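Side-chain contacts in glucose-resistance amylase regulator (Weissella paramesenteroides ATCC 33313, PDB 4RK6), which probably regulates transcription as a LacI-family DNA-binding repressor and holds a glucose molecule in its periplasmic-binding-protein-like core: residues T174-V179 with M208-K213; Q228-A233 with I275-V280; E27-L32 with L43-L48; T181-D184 with P189-A192; Y33-S38 with I250-F255. All blocks are in the same frame, centred on the assembly; numbering follows the deposited sequence.

Interaction 1: T174-V179 with M208-K213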
# COMPACT_ATOMS: atom_id res chain seq x y z
N THR A 174 13.83 -6.27 6.73
CA THR A 174 15.17 -6.48 6.17
C THR A 174 16.02 -5.22 6.33
O THR A 174 17.20 -5.29 6.69
CB THR A 174 15.08 -6.95 4.72
OG1 THR A 174 14.55 -8.29 4.68
CG2 THR A 174 16.44 -6.88 4.01
N GLY A 175 15.45 -4.05 6.08
CA GLY A 175 16.22 -2.85 6.34
C GLY A 175 16.60 -2.69 7.81
O GLY A 175 17.72 -2.30 8.13
N TYR A 176 15.64 -2.94 8.69
CA TYR A 176 15.86 -2.77 10.12
C TYR A 176 16.93 -3.73 10.63
O TYR A 176 17.85 -3.34 11.37
CB TYR A 176 14.56 -3.00 10.88
CG TYR A 176 14.60 -2.44 12.29
CD1 TYR A 176 15.19 -3.16 13.32
CD2 TYR A 176 14.09 -1.18 12.58
CE1 TYR A 176 15.25 -2.63 14.61
CE2 TYR A 176 14.15 -0.64 13.85
CZ TYR A 176 14.74 -1.38 14.87
OH TYR A 176 14.82 -0.84 16.14
N THR A 177 16.80 -4.99 10.22
CA THR A 177 17.72 -6.03 10.72
C THR A 177 19.11 -5.92 10.13
O THR A 177 20.09 -6.38 10.75
CB THR A 177 17.17 -7.47 10.52
OG1 THR A 177 16.99 -7.79 9.13
CG2 THR A 177 15.86 -7.66 11.25
N SER A 178 19.24 -5.34 8.93
CA SER A 178 20.54 -5.29 8.27
C SER A 178 21.60 -4.67 9.17
O SER A 178 22.71 -5.18 9.29
CB SER A 178 20.46 -4.52 6.95
OG SER A 178 20.15 -3.15 7.16
N VAL A 179 21.27 -3.55 9.79
CA VAL A 179 22.26 -2.78 10.56
C VAL A 179 22.22 -3.05 12.05
O VAL A 179 22.97 -2.45 12.80
CB VAL A 179 22.12 -1.26 10.32
CG1 VAL A 179 22.54 -0.93 8.91
CG2 VAL A 179 20.69 -0.79 10.59
N MSE A 208 18.46 3.03 12.89
CA MSE A 208 19.46 4.01 13.34
C MSE A 208 18.90 4.84 14.47
O MSE A 208 19.56 4.99 15.53
CB MSE A 208 19.97 4.92 12.21
CG MSE A 208 20.61 4.20 11.02
SE MSE A 208 22.06 2.92 11.49
CE MSE A 208 23.35 4.34 11.87
N SER A 209 17.69 5.38 14.28
CA SER A 209 17.05 6.26 15.30
C SER A 209 16.84 5.55 16.63
O SER A 209 17.02 6.16 17.68
CB SER A 209 15.68 6.78 14.83
OG SER A 209 15.82 7.57 13.68
N ASP A 210 16.46 4.28 16.56
CA ASP A 210 16.17 3.49 17.76
C ASP A 210 17.43 3.13 18.56
O ASP A 210 17.33 2.68 19.71
CB ASP A 210 15.46 2.18 17.39
CG ASP A 210 14.01 2.38 16.93
OD1 ASP A 210 13.43 3.48 17.08
OD2 ASP A 210 13.43 1.36 16.49
N HIS A 211 18.60 3.30 17.94
CA HIS A 211 19.88 2.97 18.58
C HIS A 211 20.80 4.17 18.70
O HIS A 211 22.03 4.05 18.60
CB HIS A 211 20.55 1.83 17.83
CG HIS A 211 19.75 0.56 17.87
ND1 HIS A 211 18.73 0.30 16.99
CD2 HIS A 211 19.81 -0.49 18.71
CE1 HIS A 211 18.18 -0.86 17.30
NE2 HIS A 211 18.82 -1.37 18.33
N GLY A 212 20.18 5.33 18.92
CA GLY A 212 20.89 6.57 19.23
C GLY A 212 21.70 7.18 18.11
O GLY A 212 22.67 7.91 18.36
N LYS A 213 21.32 6.90 16.86
CA LYS A 213 22.01 7.43 15.70
C LYS A 213 21.02 8.17 14.83
O LYS A 213 19.82 8.16 15.11
CB LYS A 213 22.73 6.31 14.96
CG LYS A 213 23.85 5.66 15.81
CD LYS A 213 24.81 4.81 15.01
CE LYS A 213 25.98 4.31 15.86
NZ LYS A 213 26.96 5.38 16.22
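Tyr176 stretches its ring across to Asp210, so that the carboxylate oxygen OD2 sits at the ring's edge, close to the ring plane. The phenol is the donor: Tyr176 OH lies 2.6 Å from Asp210 OD2, and it meets the anti lone pair, the one turned away from OD1. Ring and carboxylate are twisted 55° against each other. Tyr176 gets there because its CG stands trans to the backbone N (chi1 -163°), which carries the ring off helix 172-182 toward the C-terminal end of helix 198-210. The imidazole of His211 comes in obliquely beside the same hydroxyl, with His211 CE1 3.6 Å from Tyr176 OH, while its ND1 is bonded to Ala207 O one turn back. Nearly one turn on from Tyr176, Val179 provides the apolar half. Its CG2 meets the selenium of Met208, a selenomethionine here, at 4.1 Å from CG2 to SE; the Met208 chain, bent at chi2 and chi3, folds back to bring SE round. Helix 198-210 finishes in a Schellman motif, with Lys213 N bonded to Met208 O, a weaker bond from Gly212 N to Ser209 O, and Gly212 at positive phi. The second subunit joins in: its Arg234 forms a salt bridge with Asp210 OD1 and packs on Tyr176. With a phenol donating to OD2 and a guanidinium of the other subunit paired with the carboxylate, Asp210 is probably stabilised in its charged form, and one carboxylate takes part both in the link between the two helices and in the subunit contact.

Interaction 2: Q228-A233 with I275-V280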
# COMPACT_ATOMS: atom_id res chain seq x y z
N GLN A 228 5.41 6.95 -1.93
CA GLN A 228 5.06 7.85 -0.84
C GLN A 228 5.90 7.71 0.43
O GLN A 228 6.16 8.70 1.10
CB GLN A 228 3.58 7.69 -0.48
CG GLN A 228 3.11 8.63 0.62
CD GLN A 228 1.68 8.38 1.04
OE1 GLN A 228 1.22 7.24 1.11
NE2 GLN A 228 0.97 9.46 1.36
N GLN A 229 6.32 6.50 0.77
CA GLN A 229 7.16 6.34 1.98
C GLN A 229 8.39 7.24 1.99
O GLN A 229 8.83 7.70 3.07
CB GLN A 229 7.55 4.88 2.19
CG GLN A 229 7.84 4.52 3.62
CD GLN A 229 6.58 4.52 4.49
OE1 GLN A 229 5.49 4.16 4.04
NE2 GLN A 229 6.73 4.93 5.72
N THR A 230 8.96 7.53 0.82
CA THR A 230 10.14 8.40 0.75
C THR A 230 9.87 9.85 1.15
O THR A 230 10.76 10.54 1.59
CB THR A 230 10.82 8.38 -0.63
OG1 THR A 230 9.97 8.98 -1.62
CG2 THR A 230 11.18 6.97 -1.02
N GLU A 231 8.61 10.26 1.00
CA GLU A 231 8.15 11.61 1.36
C GLU A 231 7.69 11.72 2.82
O GLU A 231 7.72 12.82 3.40
CB GLU A 231 6.97 12.00 0.46
CG GLU A 231 7.23 11.93 -1.04
CD GLU A 231 5.95 11.78 -1.87
OE1 GLU A 231 4.84 12.03 -1.35
OE2 GLU A 231 6.05 11.41 -3.05
N ILE A 232 7.25 10.62 3.40
CA ILE A 232 6.76 10.65 4.79
C ILE A 232 7.84 10.24 5.79
O ILE A 232 7.73 10.52 6.97
CB ILE A 232 5.44 9.86 5.01
CG1 ILE A 232 5.63 8.37 4.94
CG2 ILE A 232 4.38 10.27 4.01
CD1 ILE A 232 4.33 7.59 5.06
N ALA A 233 8.92 9.63 5.29
CA ALA A 233 10.09 9.34 6.12
C ALA A 233 10.69 10.63 6.62
O ALA A 233 10.56 11.69 5.98
CB ALA A 233 11.14 8.59 5.31
N ILE A 275 15.98 11.69 -7.28
CA ILE A 275 15.48 12.81 -6.55
C ILE A 275 16.22 12.96 -5.25
O ILE A 275 16.18 12.10 -4.36
CB ILE A 275 13.98 12.66 -6.26
CG1 ILE A 275 13.21 12.49 -7.56
CG2 ILE A 275 13.47 13.87 -5.48
CD1 ILE A 275 11.74 12.28 -7.38
N GLN A 276 16.91 14.08 -5.13
CA GLN A 276 17.74 14.35 -3.98
C GLN A 276 16.90 14.99 -2.92
O GLN A 276 16.25 16.00 -3.18
CB GLN A 276 18.87 15.28 -4.42
CG GLN A 276 19.85 15.68 -3.38
CD GLN A 276 20.55 16.90 -3.86
OE1 GLN A 276 21.17 16.88 -4.92
NE2 GLN A 276 20.39 18.00 -3.13
N ARG A 277 16.87 14.36 -1.75
CA ARG A 277 16.13 14.87 -0.60
C ARG A 277 17.11 15.03 0.58
O ARG A 277 18.09 15.73 0.42
CB ARG A 277 14.92 14.00 -0.28
CG ARG A 277 13.97 13.89 -1.46
CD ARG A 277 12.56 13.62 -1.00
NE ARG A 277 11.59 13.59 -2.09
CZ ARG A 277 11.03 12.50 -2.57
NH1 ARG A 277 11.39 11.30 -2.12
NH2 ARG A 277 10.12 12.60 -3.52
N ASP A 278 16.88 14.39 1.72
CA ASP A 278 17.58 14.73 2.96
C ASP A 278 18.37 13.59 3.60
O ASP A 278 18.86 13.72 4.72
CB ASP A 278 16.56 15.29 3.97
CG ASP A 278 15.93 16.58 3.48
OD1 ASP A 278 16.65 17.42 2.90
OD2 ASP A 278 14.72 16.77 3.67
N SER A 279 18.57 12.50 2.88
CA SER A 279 19.16 11.30 3.49
C SER A 279 20.58 10.98 3.04
O SER A 279 21.05 9.87 3.30
CB SER A 279 18.24 10.09 3.26
OG SER A 279 18.15 9.75 1.89
N VAL A 280 21.26 11.92 2.38
CA VAL A 280 22.65 11.70 1.97
C VAL A 280 23.57 12.83 2.43
O VAL A 280 23.27 14.00 2.22
CB VAL A 280 22.77 11.53 0.43
CG1 VAL A 280 24.22 11.30 0.04
CG2 VAL A 280 21.90 10.36 -0.03
O HOH W 1 8.20 10.57 -4.40
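The guanidinium of Arg277 is sandwiched between aliphatic groups: Glu231 CG lies 3.8 Å above one face and Ile275 CG2 3.7 Å above the other, both offset toward the rim. At its edge, in the plane, sits a water. That water accepts from Arg277 NH2 at 2.9 Å to its oxygen and donates to Glu231 OE2 at 2.7 Å, bridging two opposite charges that make no direct salt bridge. Glu231 OE2 itself is 4.3 Å from Arg277 NH2, well out of the guanidinium plane, and the carboxylate stands steeply to the guanidinium, their planes 78° apart. The other terminal nitrogen serves Thr230: Arg277 NH1 donates to Thr230 OG1 across 2.8 Å, a bent bond (132° at the hydrogen) whose acceptor is tilted out of the plane. In the periplasmic-binding-protein-like core this ties the short helix 229-232, which follows strand 220-223, to the loop leaving strand 267-275; the Thr230 side chain is about 10 Å from the bound glucose. Arg277 spans the gap with a chain extended from CG to NE, and its NH1 has a second acceptor in Leu237 O. Thr230 OG1 is in turn hydrogen-bonded to Leu227 O. Helix 229-232 also faces the second subunit, where Gln229 NE2 is hydrogen-bonded to Gln229 OE1 of that chain.

Interaction 3: E27-L32 with L43-L48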
# COMPACT_ATOMS: atom_id res chain seq x y z
N GLU A 27 0.45 1.50 -8.51
CA GLU A 27 0.86 2.59 -9.41
C GLU A 27 0.92 2.13 -10.87
O GLU A 27 0.51 2.85 -11.79
CB GLU A 27 2.21 3.16 -8.99
CG GLU A 27 2.16 4.02 -7.74
CD GLU A 27 1.58 5.39 -8.02
OE1 GLU A 27 2.31 6.26 -8.57
OE2 GLU A 27 0.40 5.60 -7.69
N ILE A 28 1.43 0.92 -11.08
CA ILE A 28 1.39 0.34 -12.42
C ILE A 28 -0.06 0.17 -12.86
O ILE A 28 -0.41 0.53 -13.98
CB ILE A 28 2.17 -0.99 -12.49
CG1 ILE A 28 3.67 -0.72 -12.43
CG2 ILE A 28 1.81 -1.77 -13.77
CD1 ILE A 28 4.52 -1.97 -12.42
N ILE A 29 -0.91 -0.33 -11.97
CA ILE A 29 -2.31 -0.58 -12.29
C ILE A 29 -3.04 0.72 -12.66
O ILE A 29 -3.89 0.73 -13.57
CB ILE A 29 -3.02 -1.35 -11.16
CG1 ILE A 29 -2.53 -2.80 -11.16
CG2 ILE A 29 -4.53 -1.32 -11.32
CD1 ILE A 29 -2.96 -3.61 -9.95
N LYS A 30 -2.68 1.81 -11.99
CA LYS A 30 -3.25 3.12 -12.31
C LYS A 30 -2.98 3.49 -13.76
O LYS A 30 -3.88 3.97 -14.45
CB LYS A 30 -2.74 4.19 -11.34
CG LYS A 30 -3.60 4.27 -10.08
CD LYS A 30 -2.87 4.86 -8.88
CE LYS A 30 -3.66 4.59 -7.60
NZ LYS A 30 -2.90 4.97 -6.38
N GLY A 31 -1.77 3.22 -14.22
CA GLY A 31 -1.39 3.49 -15.61
C GLY A 31 -2.10 2.58 -16.60
O GLY A 31 -2.62 3.04 -17.64
N LEU A 32 -2.10 1.29 -16.31
CA LEU A 32 -2.83 0.30 -17.13
C LEU A 32 -4.28 0.69 -17.29
O LEU A 32 -4.83 0.68 -18.38
CB LEU A 32 -2.80 -1.07 -16.48
CG LEU A 32 -1.54 -1.90 -16.64
CD1 LEU A 32 -1.74 -3.13 -15.79
CD2 LEU A 32 -1.33 -2.29 -18.11
N LEU A 43 -10.29 -4.20 -17.22
CA LEU A 43 -9.10 -4.72 -16.57
C LEU A 43 -9.49 -5.73 -15.48
O LEU A 43 -10.23 -5.41 -14.58
CB LEU A 43 -8.36 -3.55 -15.98
CG LEU A 43 -7.02 -3.82 -15.32
CD1 LEU A 43 -6.08 -4.45 -16.35
CD2 LEU A 43 -6.47 -2.50 -14.80
N LEU A 44 -9.01 -6.96 -15.60
CA LEU A 44 -9.20 -8.00 -14.56
C LEU A 44 -7.90 -8.12 -13.80
O LEU A 44 -6.84 -8.29 -14.41
CB LEU A 44 -9.52 -9.35 -15.18
CG LEU A 44 -10.98 -9.77 -15.36
CD1 LEU A 44 -11.84 -8.64 -15.90
CD2 LEU A 44 -11.02 -10.99 -16.27
N ILE A 45 -7.96 -8.05 -12.47
CA ILE A 45 -6.78 -8.20 -11.64
C ILE A 45 -6.89 -9.53 -10.88
O ILE A 45 -7.93 -9.85 -10.29
CB ILE A 45 -6.65 -7.04 -10.64
CG1 ILE A 45 -6.69 -5.68 -11.35
CG2 ILE A 45 -5.40 -7.21 -9.80
CD1 ILE A 45 -5.51 -5.41 -12.26
N THR A 46 -5.80 -10.30 -10.92
CA THR A 46 -5.75 -11.59 -10.27
C THR A 46 -4.44 -11.63 -9.48
O THR A 46 -3.46 -11.00 -9.86
CB THR A 46 -5.82 -12.76 -11.30
OG1 THR A 46 -4.69 -12.70 -12.18
CG2 THR A 46 -7.10 -12.70 -12.11
N TYR A 47 -4.43 -12.37 -8.37
CA TYR A 47 -3.22 -12.58 -7.59
C TYR A 47 -2.66 -13.97 -7.82
O TYR A 47 -3.38 -14.92 -8.20
CB TYR A 47 -3.47 -12.34 -6.10
CG TYR A 47 -3.72 -10.89 -5.79
CD1 TYR A 47 -2.68 -9.98 -5.68
CD2 TYR A 47 -5.02 -10.41 -5.62
CE1 TYR A 47 -2.91 -8.64 -5.40
CE2 TYR A 47 -5.27 -9.08 -5.34
CZ TYR A 47 -4.21 -8.20 -5.23
OH TYR A 47 -4.43 -6.87 -4.96
N LEU A 48 -1.35 -14.08 -7.65
CA LEU A 48 -0.63 -15.33 -7.87
C LEU A 48 0.22 -15.64 -6.64
O LEU A 48 1.04 -14.81 -6.22
CB LEU A 48 0.27 -15.20 -9.09
CG LEU A 48 0.76 -16.51 -9.69
CD1 LEU A 48 -0.33 -17.09 -10.59
CD2 LEU A 48 2.04 -16.28 -10.46
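Ile29 points from helix 24-39 at strand 42-48, and both branches leaving its CB find a partner there. The short branch, CG2, stands trans to the backbone N and meets Leu43, with 4.2 Å between Ile29 CG2 and Leu43 CD2. Along the longer branch, Ile29 CG1 comes within 4.1 Å of Ile45 CD1, and at the end of the chain Ile29 CD1 reaches that same methyl at 3.9 Å from Ile45 CD1. The two isoleucines thus approach tip to tip, Ile29 through an extended chain (chi2 170°) and Ile45 through one bent at chi2. Leu43 CD2 does double duty: besides Ile29 it touches Leu32, three residues further along the helix, at 4.3 Å from Leu32 CB, so one methyl of the strand bridges two successive positions on the helix face. Leu43 and Ile45, two apart on the strand, both direct CB at the helix. The short axes run 160° to each other and 10.7 Å apart, the near-antiparallel packing of helix on strand in a beta-alpha-beta crossover, here strand 12-18, helix 24-39 and strand 42-48. Strand 42-48 is outermost in this chain's sheet, and beyond it lies the second subunit: Ile45 packs on Ile45 of that subunit and also makes backbone hydrogen bonds with that subunit, while Ile29 packs on its Tyr47. Leu32 also reaches Val15 of strand 12-18 and Met252 of helix 244-257. All four touching residues are buried, and no hydrogen bond passes between the two segments, so the contact rests on dispersion and the exclusion of water.

Interaction 4: T181-D184 with P189-A192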
# COMPACT_ATOMS: atom_id res chain seq x y z
N THR A 181 21.29 -6.75 13.33
CA THR A 181 21.78 -8.11 13.49
C THR A 181 22.70 -8.54 12.34
O THR A 181 23.48 -9.47 12.49
CB THR A 181 20.61 -9.09 13.69
OG1 THR A 181 19.73 -9.00 12.57
CG2 THR A 181 19.83 -8.73 14.96
N GLY A 182 22.64 -7.87 11.20
CA GLY A 182 23.50 -8.18 10.06
C GLY A 182 24.90 -7.62 10.16
O GLY A 182 25.88 -8.24 9.70
N TYR A 183 24.99 -6.41 10.71
CA TYR A 183 26.24 -5.72 10.97
C TYR A 183 26.19 -5.12 12.37
O TYR A 183 25.15 -5.12 13.02
CB TYR A 183 26.50 -4.61 9.93
CG TYR A 183 26.72 -5.17 8.55
CD1 TYR A 183 27.99 -5.56 8.14
CD2 TYR A 183 25.66 -5.32 7.66
CE1 TYR A 183 28.20 -6.10 6.89
CE2 TYR A 183 25.87 -5.85 6.39
CZ TYR A 183 27.14 -6.24 6.02
OH TYR A 183 27.36 -6.76 4.77
N ASP A 184 27.33 -4.62 12.83
CA ASP A 184 27.47 -3.99 14.13
C ASP A 184 27.08 -2.52 13.98
O ASP A 184 27.79 -1.75 13.33
CB ASP A 184 28.93 -4.12 14.57
CG ASP A 184 29.24 -3.41 15.87
OD1 ASP A 184 28.34 -2.84 16.52
OD2 ASP A 184 30.44 -3.41 16.22
N PRO A 189 30.58 -0.89 8.72
CA PRO A 189 31.74 -0.89 7.82
C PRO A 189 31.49 -0.14 6.53
O PRO A 189 32.41 0.01 5.72
CB PRO A 189 31.98 -2.37 7.55
CG PRO A 189 30.67 -3.04 7.77
CD PRO A 189 29.93 -2.21 8.77
N PHE A 190 30.26 0.35 6.35
CA PHE A 190 29.89 1.17 5.22
C PHE A 190 29.27 2.49 5.67
O PHE A 190 28.67 2.58 6.75
CB PHE A 190 28.91 0.42 4.31
CG PHE A 190 27.80 -0.28 5.04
CD1 PHE A 190 26.61 0.37 5.34
CD2 PHE A 190 27.93 -1.62 5.43
CE1 PHE A 190 25.60 -0.28 6.01
CE2 PHE A 190 26.91 -2.28 6.09
CZ PHE A 190 25.74 -1.61 6.40
N THR A 191 29.41 3.50 4.84
CA THR A 191 28.92 4.85 5.15
C THR A 191 27.60 5.18 4.46
O THR A 191 26.95 6.18 4.80
CB THR A 191 29.95 5.93 4.78
OG1 THR A 191 30.23 5.90 3.35
CG2 THR A 191 31.24 5.72 5.57
N ALA A 192 27.24 4.36 3.47
CA ALA A 192 26.01 4.53 2.69
C ALA A 192 25.41 3.19 2.38
O ALA A 192 26.11 2.18 2.23
CB ALA A 192 26.28 5.28 1.40
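Tyr183 comes just after the weakly bonded last turn of helix 172-182, at Thr181 and Gly182, and it turns one face of its ring to Phe190. The pair is T-shaped: the edge of Phe190 meets the face of Tyr183, with planes at 89° and ring centroids 5.0 Å apart. Phe190 CE2 stands 3.6 Å above the Tyr183 plane, over the ring centre, and lies 3.6 Å from Tyr183 CD2. Phe190 achieves this through its first torsion of 45°, which puts CG between the backbone N and carbonyl carbon, a crowded position that swings the ring back toward the helix end. Beside it Pro189 adds a second apolar contact at the CD1 side of the tyrosine: Pro189 CG is 3.7 Å from Tyr183 CD1, and Pro189 CD is 3.9 Å from the same CD1. The proline approaches the ring obliquely, its side chain crossing that of Tyr183 at about a right angle. The hydroxyl of Tyr183 lies away from all this and is hydrogen-bonded to Leu165 O. Next in sequence, Asp184 accepts from Asn186 N through OD1, an Asx turn that starts the loop leading round to Pro189. The aromatic pair thus closes a short connection between helix and strand. Tyr183 packs on Phe164 and Tyr166 of the outermost strand 163-166, Pro189 also leans on Phe164, and Phe190 reaches Leu219; from there the chain enters strand 192-195, bounded by strands 129-132 and 220-223.

Interaction 5: Y33-S38 with I250-F255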
# COMPACT_ATOMS: atom_id res chain seq x y z
N TYR A 33 -4.89 1.04 -16.17
CA TYR A 33 -6.29 1.39 -16.10
C TYR A 33 -6.63 2.62 -16.95
O TYR A 33 -7.62 2.60 -17.70
CB TYR A 33 -6.65 1.67 -14.64
CG TYR A 33 -8.11 1.87 -14.40
CD1 TYR A 33 -8.96 0.77 -14.22
CD2 TYR A 33 -8.65 3.15 -14.32
CE1 TYR A 33 -10.32 0.96 -13.98
CE2 TYR A 33 -10.00 3.35 -14.08
CZ TYR A 33 -10.83 2.25 -13.91
OH TYR A 33 -12.17 2.47 -13.67
N GLU A 34 -5.83 3.67 -16.85
CA GLU A 34 -6.10 4.84 -17.68
C GLU A 34 -6.05 4.53 -19.18
O GLU A 34 -6.83 5.08 -19.93
CB GLU A 34 -5.25 6.06 -17.31
CG GLU A 34 -3.75 5.88 -17.26
CD GLU A 34 -3.08 7.13 -16.73
OE1 GLU A 34 -3.52 8.24 -17.11
OE2 GLU A 34 -2.12 7.03 -15.93
N THR A 35 -5.16 3.64 -19.62
CA THR A 35 -5.08 3.32 -21.04
C THR A 35 -6.15 2.32 -21.46
O THR A 35 -6.66 2.40 -22.58
CB THR A 35 -3.66 2.84 -21.45
OG1 THR A 35 -2.73 3.87 -21.12
CG2 THR A 35 -3.57 2.58 -22.94
N THR A 36 -6.52 1.38 -20.58
CA THR A 36 -7.62 0.45 -20.88
C THR A 36 -8.94 1.20 -20.98
O THR A 36 -9.75 0.93 -21.87
CB THR A 36 -7.79 -0.67 -19.84
OG1 THR A 36 -8.10 -0.10 -18.55
CG2 THR A 36 -6.52 -1.49 -19.74
N ILE A 37 -9.15 2.14 -20.06
CA ILE A 37 -10.40 2.91 -20.01
C ILE A 37 -10.63 3.64 -21.34
O ILE A 37 -11.71 3.57 -21.92
CB ILE A 37 -10.42 3.88 -18.79
CG1 ILE A 37 -11.72 3.72 -18.00
CG2 ILE A 37 -10.19 5.35 -19.18
CD1 ILE A 37 -11.80 2.43 -17.22
N SER A 38 -9.59 4.30 -21.84
CA SER A 38 -9.72 5.12 -23.02
C SER A 38 -9.71 4.30 -24.32
O SER A 38 -10.04 4.84 -25.37
CB SER A 38 -8.62 6.18 -23.05
OG SER A 38 -7.35 5.58 -22.91
N ILE A 250 2.45 2.38 -21.17
CA ILE A 250 3.24 1.96 -22.33
C ILE A 250 3.06 0.46 -22.60
O ILE A 250 2.94 0.04 -23.76
CB ILE A 250 4.71 2.37 -22.16
CG1 ILE A 250 4.82 3.91 -22.17
CG2 ILE A 250 5.61 1.79 -23.24
CD1 ILE A 250 4.40 4.60 -23.45
N ALA A 251 2.99 -0.35 -21.55
CA ALA A 251 2.68 -1.77 -21.74
C ALA A 251 1.32 -1.97 -22.45
O ALA A 251 1.20 -2.75 -23.40
CB ALA A 251 2.70 -2.52 -20.42
N MSE A 252 0.31 -1.23 -22.03
CA MSE A 252 -1.00 -1.35 -22.66
C MSE A 252 -0.93 -0.81 -24.07
O MSE A 252 -1.49 -1.41 -25.00
CB MSE A 252 -2.07 -0.64 -21.81
CG MSE A 252 -3.48 -0.84 -22.36
SE MSE A 252 -4.06 -2.69 -22.50
CE MSE A 252 -5.68 -2.43 -23.61
N GLN A 253 -0.20 0.28 -24.27
CA GLN A 253 -0.08 0.84 -25.63
C GLN A 253 0.63 -0.11 -26.59
O GLN A 253 0.29 -0.18 -27.78
CB GLN A 253 0.66 2.18 -25.62
CG GLN A 253 0.38 2.99 -26.87
CD GLN A 253 -1.08 3.34 -26.97
OE1 GLN A 253 -1.70 3.78 -25.99
NE2 GLN A 253 -1.66 3.14 -28.15
N LEU A 254 1.65 -0.80 -26.09
CA LEU A 254 2.33 -1.80 -26.88
C LEU A 254 1.35 -2.86 -27.37
O LEU A 254 1.35 -3.23 -28.56
CB LEU A 254 3.46 -2.43 -26.05
CG LEU A 254 4.45 -3.33 -26.76
CD1 LEU A 254 5.21 -2.53 -27.80
CD2 LEU A 254 5.41 -3.91 -25.73
N PHE A 255 0.46 -3.31 -26.49
CA PHE A 255 -0.54 -4.30 -26.86
C PHE A 255 -1.50 -3.72 -27.90
O PHE A 255 -1.79 -4.37 -28.93
CB PHE A 255 -1.31 -4.82 -25.64
CG PHE A 255 -2.54 -5.60 -25.98
CD1 PHE A 255 -2.45 -6.82 -26.64
CD2 PHE A 255 -3.80 -5.12 -25.67
CE1 PHE A 255 -3.58 -7.54 -26.99
CE2 PHE A 255 -4.94 -5.84 -26.00
CZ PHE A 255 -4.84 -7.05 -26.66
O HOH W 2 -0.98 4.74 -23.63
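Thr35 and Thr36 of helix 24-39 close on Met252 of helix 244-257, two helices packed side by side against the parallel sheet of the N-terminal subdomain of a periplasmic-binding-protein-like fold. Their short axes come within 8.9 Å at 36°. The apolar contacts centre on Met252, a selenomethionine here. The methyl of Thr35 presses on its chain, Thr35 CG2 lying 3.5 Å from Met252 CG, tighter than usual for two carbons, as the two side chains slide past each other in opposite directions. With CG trans to the backbone N (chi1 -175°) and a bend at chi2, the selenium end reaches the other threonine: Met252 SE is 3.9 Å from Thr36 CG2. Polar contacts lie at one margin, through a water that donates to Gln253 OE1 at 2.6 Å and is hydrogen-bonded, at a longer 3.2 Å, to Thr35 OG1; the amide nitrogen of Gln253 pairs with Asp257 OD1. Thr36 directs its own hydroxyl back along the helix, OG1 donating to Tyr33 O over 2.9 Å, which turns its methyl to the selenium. A salt bridge joins the same two helices, from Glu34 OE2 to Arg249 NH1. On the sheet side Met252 packs on Phe71 of strand 69-72, and its CE lies 3.9 Å from Phe255 CD2, at the edge of that ring and in its plane.

Overall arrangement
From the N terminus, interaction 3 closes first, a short loop joining helix 24-39 to strand 42-48. Interaction 5 opens on that same helix before interaction 3 has closed, so the two cross, and it shuts only at 250-255, bringing distant parts of the sequence together on one subdomain. Within that long loop, interaction 1 joins helices 172-182 and 198-210, and interaction 4 lies within its span, closing the turn from helix 172-182 to strand 192-195. Interaction 2 opens at 228-233, after interaction 1 has closed, and ends at 275-280 beyond interaction 5, crossing it. Interactions 1, 2, 3 and 5 reach the second subunit.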